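Local atomic coordinates of anthranilate synthase component I (PDB entry 5KCK), a protein that is the first component of anthranilate synthase and belongs to the chorismate-binding enzyme family. Residues R231-R234 with V235-P238. Residues are numbered along the deposited sequence; the frame is centred on the assembly and turned at random.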
loop_
_atom_site.group_PDB
_atom_site.type_symbol
_atom_site.label_atom_id
_atom_site.label_comp_id
_atom_site.label_asym_id
_atom_site.label_seq_id
_atom_site.Cartn_x
_atom_site.Cartn_y
_atom_site.Cartn_z
ATOM N N ARG A 231 -1.758 -16.949 2.014
ATOM C CA ARG A 231 -0.730 -15.969 1.672
ATOM C C ARG A 231 -0.777 -15.621 0.191
ATOM O O ARG A 231 -0.585 -14.459 -0.192
ATOM C CB ARG A 231 0.661 -16.491 2.050
ATOM C CG ARG A 231 0.877 -16.687 3.550
ATOM C CD ARG A 231 2.216 -17.393 3.805
ATOM N NE ARG A 231 3.328 -16.612 3.271
ATOM C CZ ARG A 231 4.569 -17.066 3.127
ATOM N NH1 ARG A 231 4.877 -18.313 3.466
ATOM N NH2 ARG A 231 5.498 -16.267 2.629
ATOM N N ASN A 232 -1.036 -16.611 -0.658
ATOM C CA ASN A 232 -1.119 -16.319 -2.082
ATOM C C ASN A 232 -2.436 -15.638 -2.423
ATOM O O ASN A 232 -2.479 -14.761 -3.295
ATOM C CB ASN A 232 -0.952 -17.595 -2.903
ATOM C CG ASN A 232 -0.776 -17.303 -4.383
ATOM O OD1 ASN A 232 0.173 -16.618 -4.784
ATOM N ND2 ASN A 232 -1.695 -17.804 -5.201
ATOM N N LEU A 233 -3.507 -16.023 -1.727
ATOM C CA LEU A 233 -4.826 -15.461 -1.996
ATOM C C LEU A 233 -4.848 -13.957 -1.758
ATOM O O LEU A 233 -5.406 -13.201 -2.563
ATOM C CB LEU A 233 -5.871 -16.157 -1.121
ATOM C CG LEU A 233 -7.328 -15.761 -1.383
ATOM C CD1 LEU A 233 -7.756 -16.189 -2.787
ATOM C CD2 LEU A 233 -8.252 -16.348 -0.326
ATOM N N ARG A 234 -4.245 -13.500 -0.658
ATOM C CA ARG A 234 -4.316 -12.082 -0.331
ATOM C C ARG A 234 -3.496 -11.231 -1.289
ATOM O O ARG A 234 -3.710 -10.016 -1.349
ATOM C CB ARG A 234 -3.887 -11.844 1.126
ATOM C CG ARG A 234 -2.490 -12.300 1.466
ATOM C CD ARG A 234 -2.315 -12.533 2.976
ATOM N NE ARG A 234 -2.352 -11.315 3.788
ATOM C CZ ARG A 234 -1.416 -10.366 3.767
ATOM N NH1 ARG A 234 -0.360 -10.469 2.960
ATOM N NH2 ARG A 234 -1.539 -9.303 4.548
ATOM N N VAL A 235 -2.591 -11.832 -2.059
ATOM C CA VAL A 235 -1.910 -11.096 -3.122
ATOM C C VAL A 235 -2.714 -11.111 -4.419
ATOM O O VAL A 235 -2.763 -10.109 -5.137
ATOM C CB VAL A 235 -0.487 -11.656 -3.333
ATOM C CG1 VAL A 235 0.161 -11.016 -4.557
ATOM C CG2 VAL A 235 0.356 -11.409 -2.094
ATOM N N THR A 236 -3.366 -12.227 -4.742
ATOM C CA THR A 236 -4.077 -12.342 -6.007
ATOM C C THR A 236 -5.544 -11.917 -5.933
ATOM O O THR A 236 -6.162 -11.719 -6.985
ATOM C CB THR A 236 -3.988 -13.782 -6.541
ATOM O OG1 THR A 236 -4.749 -14.663 -5.703
ATOM C CG2 THR A 236 -2.543 -14.247 -6.573
ATOM N N ASN A 237 -6.120 -11.768 -4.741
ATOM C CA ASN A 237 -7.518 -11.347 -4.588
ATOM C C ASN A 237 -7.643 -10.339 -3.459
ATOM O O ASN A 237 -8.272 -10.607 -2.431
ATOM C CB ASN A 237 -8.429 -12.549 -4.335
ATOM C CG ASN A 237 -8.489 -13.485 -5.518
ATOM O OD1 ASN A 237 -7.609 -14.327 -5.699
ATOM N ND2 ASN A 237 -9.524 -13.344 -6.334
ATOM N N PRO A 238 -7.074 -9.154 -3.624
ATOM C CA PRO A 238 -7.214 -8.130 -2.581
ATOM C C PRO A 238 -8.632 -7.572 -2.477
ATOM O O PRO A 238 -8.980 -6.597 -3.154
ATOM C CB PRO A 238 -6.212 -7.054 -3.019
ATOM C CG PRO A 238 -6.128 -7.213 -4.500
ATOM C CD PRO A 238 -6.271 -8.681 -4.768
#
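The last turn of helix 226-236 runs out into a loop here, and Leu233 meets Asn237, the first residue to leave helical backbone angles, at that C-terminal end. Asn237 N still gives a helical i+4 bond to Leu233 O at 2.7 Å, although the bond is bent at the hydrogen (141°). One residue earlier, Thr236 N makes the equivalent bond to Asn232 O at 3.0 Å. That same oxygen takes a second, weak bond from Val235 N at 3.2 Å, so two amides share it as the helix finishes.

Leu233 holds CG anti to its own N (chi1 -175°), and the turn at chi2 then carries CD1 over the amide end of Asn237, 3.5 Å from OD1. Thr236 OG1 donates to Asn237 OD1 at 2.9 Å, roughly at right angles to the approach of Leu233 CD1 and tilted 26° from the carbonyl plane. Thr236 CG2 lies 3.3 Å from Asn232 O and faces the Asn232 amide, with ND2 at 3.9 Å. Val235 turns CG2 back onto Arg231 O at 3.7 Å, and its side chain also packs against His8 of strand 2-8.

Both arginines send their charged ends elsewhere. Buried Arg231 forms a salt bridge with Asp10, while Arg234 bends at chi3 and pairs with Glu30 of the second subunit; Lys136 and Ile32 of that second subunit pack on Val235 and Pro238 respectively.

Chemically, the helix ends with its last backbone amides still bonded and with the Asn237 carboxamide oxygen held by a neighbouring hydroxyl, which should restrain rotation of that amide just where Pro238, lacking an N-H, cannot extend the helical bonding.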